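Local atomic coordinates of transketolase (Campylobacter jejuni, PDB entry 3M7I), a protein that belongs to the thiamine diphosphate-dependent transketolase family and binds thiamine diphosphate at the interface of two subunits, with a magnesium ion on its diphosphate. Residues C153-L158 / L180-N185; G30-P35 / A261-E266; G369-T374 / A415-F420; F440-D445 / P495-L500. All coordinates share one frame; numbering follows the deposited sequence.

From the N terminus, the chain first passes 30-35, which waits until 261-266 to close contact 2, a loop of more than two hundred residues. Contact 1 lies wholly within that span: 153-158 meets 180-185 after a short helical crossover, and its centre is about 19 Å from that of contact 2. Both belong to the thiamine diphosphate binding domain. In the pyrimidine binding domain, contact 3 closes 369-374 on 415-420 before contact 4 joins 440-445 to 495-500, so these two follow in series. They share a sheet through neighbouring strands 411-417 and 439-443, and contacts 3 and 4 touch across these strands.

Contact 1: C153-L158 / L180-N185; sequences CGDGDL and LIYDSN. With MG (magnesium ion), chain D; TPP (thiamine diphosphate), chain B.
D155 and Y182 meet through a short hydrogen bond. D155 CB lies 3.2 Å from O2A of the thiamine diphosphate. Beyond CG the two oxygens divide the work. OD1 accepts the Y182 hydroxyl at 2.6 Å, nearly along its own C-O axis, and a water bridging to S184 OG donates to it as well. OD2 binds the magnesium ion at 2.2 Å. CG set beside the backbone N (chi1 -62°) carries the group toward the ion and the hydroxyl, and chi2 (-61°) turns its plane, 86° from that of the tyrosine ring. The ring itself is held on a face by L158, whose CD1 sits 3.6 Å from the centroid in a CH-pi contact, while S184 CB covers part of the opposite face. Behind this, C153 N to I181 O and D183 N to C153 O join the strands in parallel. N185 completes the grip: OD1 ligates the magnesium at 2.2 Å, and ND2 donates to O2B of the diphosphate at 2.8 Å. Together with the carbonyl of I187, a water and two diphosphate oxygens, these ligands form the magnesium-diphosphate site at the C-terminal ends of parallel strands, typical of thiamine diphosphate enzymes.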
# COMPACT_ATOMS: atom_id res chain seq x y z
N CYS A 153 -13.43 8.38 -14.75
CA CYS A 153 -12.50 8.70 -13.65
C CYS A 153 -12.41 10.21 -13.44
O CYS A 153 -12.94 10.99 -14.22
CB CYS A 153 -11.14 8.03 -13.84
SG CYS A 153 -10.21 8.81 -15.18
N GLY A 154 -11.79 10.62 -12.35
CA GLY A 154 -11.63 12.02 -12.03
C GLY A 154 -10.17 12.37 -11.80
O GLY A 154 -9.31 11.52 -11.98
N ASP A 155 -9.92 13.59 -11.36
CA ASP A 155 -8.57 14.05 -11.05
C ASP A 155 -7.89 13.14 -10.05
O ASP A 155 -6.68 12.85 -10.13
CB ASP A 155 -8.62 15.47 -10.51
CG ASP A 155 -9.20 16.45 -11.54
OD1 ASP A 155 -8.58 16.56 -12.61
OD2 ASP A 155 -10.24 17.04 -11.31
N GLY A 156 -8.68 12.70 -9.09
CA GLY A 156 -8.08 11.96 -8.00
C GLY A 156 -7.56 10.64 -8.49
O GLY A 156 -6.51 10.14 -8.01
N ASP A 157 -8.32 10.00 -9.36
CA ASP A 157 -7.90 8.70 -9.84
C ASP A 157 -6.55 8.81 -10.57
O ASP A 157 -5.68 7.94 -10.50
CB ASP A 157 -8.91 8.09 -10.81
CG ASP A 157 -10.25 7.82 -10.16
OD1 ASP A 157 -10.28 6.84 -9.37
OD2 ASP A 157 -11.22 8.57 -10.48
N LEU A 158 -6.43 9.82 -11.41
CA LEU A 158 -5.24 9.93 -12.23
C LEU A 158 -4.00 10.42 -11.49
O LEU A 158 -2.93 10.41 -12.05
CB LEU A 158 -5.55 10.88 -13.40
CG LEU A 158 -6.53 10.27 -14.40
CD1 LEU A 158 -6.49 11.09 -15.71
CD2 LEU A 158 -6.33 8.80 -14.74
N LEU A 180 -11.34 5.16 -21.66
CA LEU A 180 -11.21 5.90 -20.39
C LEU A 180 -11.68 7.31 -20.52
O LEU A 180 -11.12 8.07 -21.36
CB LEU A 180 -9.75 5.86 -19.84
CG LEU A 180 -9.53 6.52 -18.47
CD1 LEU A 180 -10.27 5.77 -17.27
CD2 LEU A 180 -7.96 6.57 -18.12
N ILE A 181 -12.72 7.66 -19.76
CA ILE A 181 -13.32 9.01 -19.79
C ILE A 181 -12.95 9.80 -18.53
O ILE A 181 -13.44 9.56 -17.35
CB ILE A 181 -14.89 9.01 -20.01
CG1 ILE A 181 -15.29 8.10 -21.17
CG2 ILE A 181 -15.43 10.52 -20.10
CD1 ILE A 181 -16.80 7.78 -21.22
N TYR A 182 -12.08 10.78 -18.74
CA TYR A 182 -11.56 11.63 -17.65
C TYR A 182 -12.39 12.87 -17.47
O TYR A 182 -12.38 13.77 -18.32
CB TYR A 182 -10.06 11.94 -17.86
CG TYR A 182 -9.36 13.01 -17.03
CD1 TYR A 182 -9.67 13.23 -15.69
CD2 TYR A 182 -8.31 13.78 -17.59
CE1 TYR A 182 -9.02 14.18 -14.95
CE2 TYR A 182 -7.66 14.70 -16.87
CZ TYR A 182 -7.96 14.88 -15.52
OH TYR A 182 -7.29 15.82 -14.76
N ASP A 183 -13.04 12.94 -16.31
CA ASP A 183 -13.77 14.10 -15.87
C ASP A 183 -12.83 15.21 -15.41
O ASP A 183 -12.51 15.32 -14.23
CB ASP A 183 -14.71 13.69 -14.71
CG ASP A 183 -15.70 14.75 -14.36
OD1 ASP A 183 -15.91 15.61 -15.23
OD2 ASP A 183 -16.28 14.70 -13.25
N SER A 184 -12.39 16.04 -16.35
CA SER A 184 -11.44 17.08 -16.05
C SER A 184 -12.18 18.38 -15.65
O SER A 184 -12.51 19.22 -16.51
CB SER A 184 -10.50 17.32 -17.26
OG SER A 184 -9.49 18.24 -16.91
N ASN A 185 -12.49 18.53 -14.37
CA ASN A 185 -13.23 19.70 -13.84
C ASN A 185 -12.39 20.72 -13.04
O ASN A 185 -12.88 21.71 -12.50
CB ASN A 185 -14.47 19.20 -13.10
CG ASN A 185 -14.15 18.41 -11.85
OD1 ASN A 185 -12.98 18.37 -11.38
ND2 ASN A 185 -15.18 17.73 -11.32
MG MG D . -12.06 16.85 -10.09
N1' TPP B . -7.59 8.66 -1.31
C2' TPP B . -8.05 7.59 -1.95
CM2 TPP B . -7.13 6.48 -2.40
N3' TPP B . -9.36 7.45 -2.11
C4' TPP B . -10.25 8.34 -1.68
N4' TPP B . -11.54 8.10 -1.90
C5' TPP B . -9.77 9.57 -1.04
C6' TPP B . -8.41 9.63 -0.89
C7' TPP B . -10.67 10.66 -0.51
N3 TPP B . -11.35 11.31 -1.60
C2 TPP B . -12.61 11.11 -1.99
S1 TPP B . -13.05 11.99 -3.45
C5 TPP B . -11.48 12.74 -3.39
C4 TPP B . -10.69 12.21 -2.36
CM4 TPP B . -9.28 12.71 -2.17
C6 TPP B . -10.98 13.78 -4.34
C7 TPP B . -11.93 13.97 -5.44
O7 TPP B . -11.20 14.57 -6.46
PA TPP B . -11.78 14.34 -7.88
O1A TPP B . -11.49 12.97 -8.39
O2A TPP B . -11.17 15.46 -8.66
O3A TPP B . -13.37 14.38 -7.69
PB TPP B . -14.33 15.65 -7.95
O1B TPP B . -15.67 15.13 -7.54
O2B TPP B . -14.06 16.12 -9.38
O3B TPP B . -13.93 16.68 -6.93
O HOH W 1 -12.56 15.29 -11.43
O HOH W 2 -9.05 18.71 -14.16

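Contact 2: G30-P35 / A261-E266. With RP5 (5-O-phosphono-beta-D-ribofuranose), chain E.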
# COMPACT_ATOMS: atom_id res chain seq x y z
N GLY A 30 -23.34 12.97 1.09
CA GLY A 30 -22.96 12.52 -0.24
C GLY A 30 -22.39 13.59 -1.15
O GLY A 30 -22.03 14.70 -0.66
N HIS A 31 -22.24 13.21 -2.40
CA HIS A 31 -21.40 13.94 -3.35
C HIS A 31 -22.23 14.31 -4.53
O HIS A 31 -22.49 13.48 -5.35
CB HIS A 31 -20.23 13.08 -3.77
CG HIS A 31 -19.39 12.62 -2.62
ND1 HIS A 31 -19.74 11.53 -1.82
CD2 HIS A 31 -18.17 13.03 -2.18
CE1 HIS A 31 -18.80 11.35 -0.91
NE2 HIS A 31 -17.83 12.23 -1.10
N PRO A 32 -22.73 15.56 -4.58
CA PRO A 32 -23.49 15.98 -5.74
C PRO A 32 -22.70 16.59 -6.94
O PRO A 32 -23.20 16.61 -8.08
CB PRO A 32 -24.45 17.05 -5.16
CG PRO A 32 -23.68 17.69 -4.17
CD PRO A 32 -22.69 16.64 -3.58
N GLY A 33 -21.48 17.02 -6.71
CA GLY A 33 -20.74 17.74 -7.76
C GLY A 33 -20.42 16.92 -8.95
O GLY A 33 -20.67 17.31 -10.09
N ALA A 34 -19.77 15.79 -8.72
CA ALA A 34 -19.39 14.90 -9.81
C ALA A 34 -20.60 14.35 -10.59
O ALA A 34 -20.63 14.38 -11.87
CB ALA A 34 -18.42 13.75 -9.32
N PRO A 35 -21.67 13.96 -9.87
CA PRO A 35 -22.88 13.55 -10.62
C PRO A 35 -23.36 14.61 -11.60
O PRO A 35 -23.65 14.26 -12.76
CB PRO A 35 -23.93 13.38 -9.50
CG PRO A 35 -23.05 12.69 -8.46
CD PRO A 35 -21.76 13.50 -8.46
N ALA A 261 -20.74 17.65 -0.16
CA ALA A 261 -21.81 18.03 0.78
C ALA A 261 -23.05 18.37 -0.03
O ALA A 261 -22.93 18.75 -1.19
CB ALA A 261 -21.38 19.23 1.67
N PRO A 262 -24.24 18.20 0.56
CA PRO A 262 -25.47 18.47 -0.15
C PRO A 262 -25.51 19.87 -0.76
O PRO A 262 -24.91 20.82 -0.18
CB PRO A 262 -26.49 18.37 0.95
CG PRO A 262 -25.92 17.41 1.93
CD PRO A 262 -24.47 17.65 1.92
N LEU A 263 -26.19 20.01 -1.88
CA LEU A 263 -26.26 21.35 -2.53
C LEU A 263 -27.12 22.34 -1.77
O LEU A 263 -26.88 23.57 -1.85
CB LEU A 263 -26.77 21.24 -3.94
CG LEU A 263 -26.10 20.35 -4.98
CD1 LEU A 263 -27.01 20.24 -6.16
CD2 LEU A 263 -24.71 20.96 -5.34
N GLY A 264 -28.09 21.83 -1.01
CA GLY A 264 -28.98 22.71 -0.22
C GLY A 264 -30.30 22.82 -0.95
O GLY A 264 -30.35 22.86 -2.17
N GLU A 265 -31.39 22.94 -0.20
CA GLU A 265 -32.74 22.99 -0.82
C GLU A 265 -32.96 24.16 -1.79
O GLU A 265 -33.59 23.98 -2.84
CB GLU A 265 -33.83 22.99 0.26
CG GLU A 265 -33.96 21.62 0.98
CD GLU A 265 -34.92 21.62 2.18
OE1 GLU A 265 -35.61 22.65 2.46
OE2 GLU A 265 -34.99 20.57 2.86
N GLU A 266 -32.43 25.34 -1.49
CA GLU A 266 -32.74 26.52 -2.35
C GLU A 266 -31.93 26.49 -3.61
O GLU A 266 -32.45 26.82 -4.70
CB GLU A 266 -32.55 27.83 -1.56
CG GLU A 266 -33.39 27.78 -0.26
CD GLU A 266 -33.69 29.15 0.36
OE1 GLU A 266 -33.09 30.16 -0.11
OE2 GLU A 266 -34.53 29.22 1.31
C1 RP5 E . -15.21 11.65 1.02
O4 RP5 E . -14.81 12.06 2.29
C2 RP5 E . -15.71 12.90 0.31
O2 RP5 E . -14.72 13.25 -0.62
C3 RP5 E . -16.03 13.89 1.41
O3 RP5 E . -15.64 15.23 1.15
C4 RP5 E . -15.21 13.38 2.56
C5 RP5 E . -16.04 13.34 3.80
O5 RP5 E . -16.12 14.68 4.27
P' RP5 E . -16.14 14.79 5.83
O1X RP5 E . -15.10 15.72 6.39
O2X RP5 E . -16.00 13.24 6.31
O3X RP5 E . -17.51 15.45 6.39
O1 RP5 E . -16.30 10.75 1.13
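The puckered pyrrolidine ring of P32 meets the second segment along its CB, CG and CD edge, where A261 and L263 divide the rim between them. CD lies 3.2 Å from A261 O, so the ring carbon next to the proline nitrogen rests against a carbonyl oxygen. Further round, CG touches L263 CD2 at 3.6 Å, and CB approaches L263 CG at 3.7 Å. The flat group, the imidazole of H31, turns away from this packing toward the bound 5-O-phosphono-beta-D-ribofuranose; that approach is doubtful in detail, with at most a weak hydrogen bond from NE2 to O1. H259 and H70 each meet the imidazole edge-to-face, and D452 of the second subunit packs against it.

L263 comes to the proline by its branched end. Its CG lies beside the backbone N (chi1 -56°), which carries CD2 over to the ring although the CB of the leucine starts out in another direction. The two side chains lie alongside, running opposite ways. V24 and A21 of helix 6-27 back P32 and L263 respectively, so the pair joins the start of helix 33-48 to the approach of helix 265-275, where Q25 OE1 accepts from G264 N. The backbones also come close, G30 O lying 3.3 Å from A261 N, but the angle is too poor for a hydrogen bond. P32 therefore packs on both the A261 carbonyl and L263, with no polar bond formed between the segments.

Contact 3: G369-T374 / A415-F420; sequences GPSNKT and ATFFIF. With TPP (thiamine diphosphate), chain C; RP5 (5-O-phosphono-beta-D-ribofuranose), chain F.
S371 and N372, at the end of the short helix 369-372, lean on the last residues of strand 411-417 in the parallel sheet of the pyrimidine binding domain. Apolar packing comes first: T374 CG2 rests against A415 CB at 3.6 Å.

Polar groups form the second kind. N372 ND2 approaches the A415 methyl, which is thus met by both T374 and N372. S371 OG lies in the ring plane of F417, at its edge, 3.3 Å from CE1, while N372 OD1 comes obliquely to CD1 at 3.5 Å. That oxygen is hydrogen-bonded to T443 OG1 on the next strand, which ties the helix end to the sheet beyond the contact itself. N372 ND2 and T416 N are both donors and do not pair.

Ligand contacts are the third kind. F420 lays one face on the aminopyrimidine of thiamine diphosphate, with N3' 3.3 Å above the ring plane, and I419 CG2 covers the opposite face. F417 reaches the sugar, its CZ 3.5 Å from O4. With chi1 at -178°, S371 OG turns from the backbone N toward the sugar phosphate, donating to O1X, and OG to O1X is 2.7 Å.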
# COMPACT_ATOMS: atom_id res chain seq x y z
N GLY A 369 8.49 -14.02 -10.90
CA GLY A 369 8.16 -15.41 -11.29
C GLY A 369 9.18 -16.43 -10.86
O GLY A 369 8.82 -17.42 -10.20
N PRO A 370 10.43 -16.20 -11.23
CA PRO A 370 11.48 -17.12 -10.88
C PRO A 370 11.78 -17.31 -9.37
O PRO A 370 12.30 -18.37 -9.02
CB PRO A 370 12.70 -16.57 -11.64
CG PRO A 370 12.23 -15.67 -12.61
CD PRO A 370 10.89 -15.18 -12.18
N SER A 371 11.49 -16.31 -8.50
CA SER A 371 11.77 -16.37 -7.10
C SER A 371 10.50 -16.82 -6.34
O SER A 371 10.55 -17.60 -5.35
CB SER A 371 12.24 -15.00 -6.66
OG SER A 371 12.57 -15.02 -5.32
N ASN A 372 9.33 -16.40 -6.82
CA ASN A 372 8.04 -16.85 -6.24
C ASN A 372 7.69 -18.28 -6.67
O ASN A 372 6.86 -18.92 -6.07
CB ASN A 372 6.84 -15.95 -6.65
CG ASN A 372 6.90 -14.52 -6.06
OD1 ASN A 372 7.57 -14.20 -5.00
ND2 ASN A 372 6.27 -13.59 -6.82
N LYS A 373 8.36 -18.76 -7.73
CA LYS A 373 8.09 -20.08 -8.28
C LYS A 373 6.66 -20.18 -8.84
O LYS A 373 6.04 -21.17 -8.71
CB LYS A 373 8.39 -21.18 -7.24
CG LYS A 373 9.79 -21.10 -6.63
CD LYS A 373 10.90 -21.15 -7.71
CE LYS A 373 12.34 -21.24 -7.18
NZ LYS A 373 12.62 -22.56 -6.66
N THR A 374 6.21 -19.19 -9.60
CA THR A 374 4.85 -19.15 -10.08
C THR A 374 4.75 -19.35 -11.61
O THR A 374 3.66 -19.35 -12.18
CB THR A 374 4.22 -17.77 -9.68
OG1 THR A 374 5.01 -16.70 -10.19
CG2 THR A 374 4.11 -17.67 -8.15
N ALA A 415 1.00 -12.74 -7.39
CA ALA A 415 2.21 -13.13 -6.66
C ALA A 415 3.25 -12.05 -6.51
O ALA A 415 3.58 -11.30 -7.45
CB ALA A 415 2.84 -14.43 -7.34
N THR A 416 3.81 -12.01 -5.29
CA THR A 416 4.95 -11.22 -4.91
C THR A 416 5.56 -11.78 -3.58
O THR A 416 5.03 -12.77 -3.05
CB THR A 416 4.62 -9.71 -4.81
OG1 THR A 416 5.83 -8.98 -4.64
CG2 THR A 416 3.51 -9.44 -3.73
N PHE A 417 6.64 -11.13 -3.10
CA PHE A 417 7.20 -11.41 -1.75
C PHE A 417 6.18 -10.91 -0.72
O PHE A 417 5.48 -9.89 -0.90
CB PHE A 417 8.51 -10.73 -1.47
CG PHE A 417 9.67 -11.17 -2.31
CD1 PHE A 417 9.72 -12.46 -2.83
CD2 PHE A 417 10.68 -10.32 -2.56
CE1 PHE A 417 10.82 -12.84 -3.60
CE2 PHE A 417 11.80 -10.72 -3.35
CZ PHE A 417 11.84 -11.97 -3.81
N PHE A 418 6.03 -11.62 0.39
CA PHE A 418 5.05 -11.20 1.37
C PHE A 418 5.28 -9.79 1.88
O PHE A 418 4.27 -9.09 2.18
CB PHE A 418 5.12 -12.21 2.55
CG PHE A 418 4.01 -12.12 3.59
CD1 PHE A 418 2.73 -11.75 3.29
CD2 PHE A 418 4.26 -12.61 4.86
CE1 PHE A 418 1.74 -11.74 4.24
CE2 PHE A 418 3.26 -12.68 5.81
CZ PHE A 418 1.99 -12.27 5.49
N ILE A 419 6.55 -9.34 1.95
CA ILE A 419 6.81 -8.00 2.39
C ILE A 419 6.12 -7.00 1.44
O ILE A 419 5.61 -5.97 1.88
CB ILE A 419 8.31 -7.67 2.60
CG1 ILE A 419 8.47 -6.31 3.27
CG2 ILE A 419 9.06 -7.76 1.27
CD1 ILE A 419 7.70 -6.04 4.50
N PHE A 420 6.11 -7.29 0.15
CA PHE A 420 5.50 -6.37 -0.80
C PHE A 420 3.99 -6.61 -1.02
O PHE A 420 3.39 -5.93 -1.85
CB PHE A 420 6.32 -6.35 -2.09
CG PHE A 420 7.79 -6.07 -1.86
CD1 PHE A 420 8.19 -5.05 -1.09
CD2 PHE A 420 8.76 -6.86 -2.44
CE1 PHE A 420 9.59 -4.78 -0.82
CE2 PHE A 420 10.13 -6.61 -2.20
CZ PHE A 420 10.52 -5.58 -1.39
N1' TPP C . 8.91 -5.03 -5.45
C2' TPP C . 9.36 -3.99 -4.77
CM2 TPP C . 8.45 -2.85 -4.37
N3' TPP C . 10.62 -3.98 -4.36
C4' TPP C . 11.47 -4.98 -4.60
N4' TPP C . 12.71 -4.86 -4.14
C5' TPP C . 11.02 -6.11 -5.41
C6' TPP C . 9.71 -6.05 -5.78
C7' TPP C . 11.89 -7.29 -5.76
N3 TPP C . 12.95 -6.89 -6.64
C2 TPP C . 14.22 -6.66 -6.31
S1 TPP C . 15.21 -6.05 -7.63
C5 TPP C . 13.83 -6.28 -8.67
C4 TPP C . 12.70 -6.69 -7.95
CM4 TPP C . 11.39 -6.90 -8.67
C6 TPP C . 13.79 -6.01 -10.14
C7 TPP C . 15.04 -5.38 -10.57
O7 TPP C . 14.75 -4.78 -11.80
PA TPP C . 15.67 -3.59 -12.17
O1A TPP C . 15.34 -2.36 -11.40
O2A TPP C . 15.50 -3.50 -13.65
O3A TPP C . 17.13 -4.02 -11.63
PB TPP C . 18.31 -4.68 -12.51
O1B TPP C . 19.37 -4.92 -11.49
O2B TPP C . 18.54 -3.75 -13.70
O3B TPP C . 17.79 -6.02 -12.94
C1 RP5 F . 15.88 -9.81 -4.45
O4 RP5 F . 15.19 -11.01 -4.25
C2 RP5 F . 16.75 -10.02 -5.67
O2 RP5 F . 16.15 -9.31 -6.73
C3 RP5 F . 16.89 -11.53 -5.83
O3 RP5 F . 16.81 -12.01 -7.15
C4 RP5 F . 15.70 -12.03 -5.06
C5 RP5 F . 16.11 -13.15 -4.16
O5 RP5 F . 16.26 -14.30 -4.99
P' RP5 F . 15.84 -15.63 -4.27
O1X RP5 F . 14.84 -16.44 -5.05
O2X RP5 F . 15.32 -15.11 -2.81
O3X RP5 F . 17.06 -16.67 -4.12
O1 RP5 F . 16.73 -9.56 -3.34

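Contact 4: F440-D445 / P495-L500. With RP5 (5-O-phosphono-beta-D-ribofuranose), chain F.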
# COMPACT_ATOMS: atom_id res chain seq x y z
N PHE A 440 -3.86 -15.02 -3.55
CA PHE A 440 -2.67 -14.20 -3.32
C PHE A 440 -1.53 -15.07 -2.92
O PHE A 440 -1.63 -15.81 -1.94
CB PHE A 440 -2.98 -13.11 -2.24
CG PHE A 440 -3.93 -12.04 -2.73
CD1 PHE A 440 -3.47 -10.87 -3.27
CD2 PHE A 440 -5.30 -12.28 -2.71
CE1 PHE A 440 -4.38 -9.91 -3.74
CE2 PHE A 440 -6.22 -11.36 -3.18
CZ PHE A 440 -5.73 -10.16 -3.66
N ILE A 441 -0.47 -15.05 -3.71
CA ILE A 441 0.70 -15.88 -3.43
C ILE A 441 1.87 -15.01 -2.90
O ILE A 441 2.43 -14.15 -3.57
CB ILE A 441 1.14 -16.63 -4.74
CG1 ILE A 441 -0.07 -17.31 -5.43
CG2 ILE A 441 2.33 -17.52 -4.48
CD1 ILE A 441 -0.80 -18.26 -4.56
N PHE A 442 2.22 -15.24 -1.62
CA PHE A 442 3.19 -14.43 -0.94
C PHE A 442 4.34 -15.34 -0.42
O PHE A 442 4.23 -16.01 0.64
CB PHE A 442 2.56 -13.72 0.28
CG PHE A 442 1.46 -12.74 -0.05
CD1 PHE A 442 1.47 -11.97 -1.19
CD2 PHE A 442 0.37 -12.63 0.82
CE1 PHE A 442 0.45 -11.05 -1.43
CE2 PHE A 442 -0.66 -11.71 0.58
CZ PHE A 442 -0.63 -10.96 -0.58
N THR A 443 5.45 -15.30 -1.11
CA THR A 443 6.66 -16.04 -0.72
C THR A 443 7.57 -15.25 0.19
O THR A 443 7.36 -14.08 0.47
CB THR A 443 7.39 -16.63 -1.97
OG1 THR A 443 8.15 -15.61 -2.66
CG2 THR A 443 6.35 -17.40 -2.88
N HIS A 444 8.65 -15.88 0.66
CA HIS A 444 9.66 -15.14 1.42
C HIS A 444 9.04 -14.58 2.71
O HIS A 444 9.14 -13.42 3.05
CB HIS A 444 10.32 -14.08 0.53
CG HIS A 444 11.16 -14.68 -0.56
ND1 HIS A 444 10.64 -15.53 -1.54
CD2 HIS A 444 12.46 -14.48 -0.88
CE1 HIS A 444 11.62 -15.89 -2.35
NE2 HIS A 444 12.73 -15.25 -1.99
N ASP A 445 8.47 -15.48 3.45
CA ASP A 445 7.51 -15.09 4.48
C ASP A 445 8.10 -14.57 5.80
O ASP A 445 7.32 -14.16 6.68
CB ASP A 445 6.59 -16.22 4.83
CG ASP A 445 7.26 -17.37 5.56
OD1 ASP A 445 8.41 -17.75 5.25
OD2 ASP A 445 6.59 -17.96 6.47
N PRO A 495 -11.65 -14.80 -0.66
CA PRO A 495 -10.24 -14.90 -1.13
C PRO A 495 -9.33 -15.47 -0.03
O PRO A 495 -9.69 -15.53 1.15
CB PRO A 495 -9.86 -13.46 -1.48
CG PRO A 495 -10.83 -12.61 -0.70
CD PRO A 495 -12.09 -13.41 -0.55
N SER A 496 -8.17 -15.95 -0.47
CA SER A 496 -7.19 -16.60 0.42
C SER A 496 -5.79 -16.07 0.00
O SER A 496 -5.55 -15.75 -1.20
CB SER A 496 -7.18 -18.14 0.22
OG SER A 496 -8.35 -18.79 0.69
N ALA A 497 -4.87 -16.00 0.96
CA ALA A 497 -3.47 -15.82 0.68
C ALA A 497 -2.72 -17.04 1.11
O ALA A 497 -3.12 -17.72 2.10
CB ALA A 497 -2.93 -14.63 1.45
N PHE A 498 -1.63 -17.25 0.43
CA PHE A 498 -0.72 -18.32 0.74
C PHE A 498 0.63 -17.71 1.14
O PHE A 498 1.28 -16.99 0.36
CB PHE A 498 -0.58 -19.31 -0.43
CG PHE A 498 -1.84 -19.97 -0.79
CD1 PHE A 498 -2.16 -21.22 -0.28
CD2 PHE A 498 -2.81 -19.30 -1.56
CE1 PHE A 498 -3.36 -21.85 -0.60
CE2 PHE A 498 -3.99 -19.93 -1.89
CZ PHE A 498 -4.29 -21.19 -1.36
N VAL A 499 1.07 -18.01 2.35
CA VAL A 499 2.24 -17.39 2.93
C VAL A 499 3.28 -18.49 2.98
O VAL A 499 3.13 -19.44 3.73
CB VAL A 499 1.95 -16.82 4.33
CG1 VAL A 499 3.22 -16.30 5.01
CG2 VAL A 499 0.84 -15.71 4.23
N LEU A 500 4.31 -18.31 2.19
CA LEU A 500 5.22 -19.40 1.79
C LEU A 500 6.71 -19.07 2.06
O LEU A 500 7.12 -17.95 2.03
CB LEU A 500 5.00 -19.68 0.27
CG LEU A 500 3.54 -19.89 -0.08
CD1 LEU A 500 3.32 -19.74 -1.65
CD2 LEU A 500 3.12 -21.22 0.48
C1 RP5 F . 15.88 -9.81 -4.45
O4 RP5 F . 15.19 -11.01 -4.25
C2 RP5 F . 16.75 -10.02 -5.67
O2 RP5 F . 16.15 -9.31 -6.73
C3 RP5 F . 16.89 -11.53 -5.83
O3 RP5 F . 16.81 -12.01 -7.15
C4 RP5 F . 15.70 -12.03 -5.06
C5 RP5 F . 16.11 -13.15 -4.16
O5 RP5 F . 16.26 -14.30 -4.99
P' RP5 F . 15.84 -15.63 -4.27
O1X RP5 F . 14.84 -16.44 -5.05
O2X RP5 F . 15.32 -15.11 -2.81
O3X RP5 F . 17.06 -16.67 -4.12
O1 RP5 F . 16.73 -9.56 -3.34
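A497 has only a small methyl, which leaves room for the ring of F442 from the neighbouring strand, while F440 meets it through CB alone. A497 CB lies 4.0 Å from F440 CB, and F442 CE2 comes obliquely to A497 CB at 3.8 Å. CG of F442 stands beside the backbone N (chi1 -63°), a setting that swings the ring back along the strand to A497. The F440 ring instead turns an edge to S496 O, which lies in its plane.

On the face that carries I441 and F498, the isoleucine is the bump and its two branches serve different neighbours. CD1 meets F498 CD2 at 3.8 Å, approaching the phenyl ring obliquely, whereas CG2 points to L500 CD1 at 3.7 Å. L500 CD1 thus meets both the I441 and T443 methyls. W486 of helix 479-491 stacks on F498 and also touches I441, covering this face. Just past strand 440-443, D445 CB presses on V499 CG1 at 3.4 Å, their side chains crossing at about a right angle, while its OD2 is salt-bridged to R475.

Beneath the side chains runs a ladder of backbone bonds: F440 N to S496 O, F498 N to F440 O, F442 N to F498 O and L500 N to F442 O. The strand axes are 4.7 Å apart at a signed crossing angle of -17°. H444, just past the strand, donates from ND1 to T443 OG1 and from NE2 to phosphate oxygen O2X of the sugar at 2.7 Å. Ligand binding beyond the C-terminal ends of the strands of a parallel sheet is characteristic of alpha/beta domains such as this pyrimidine binding domain.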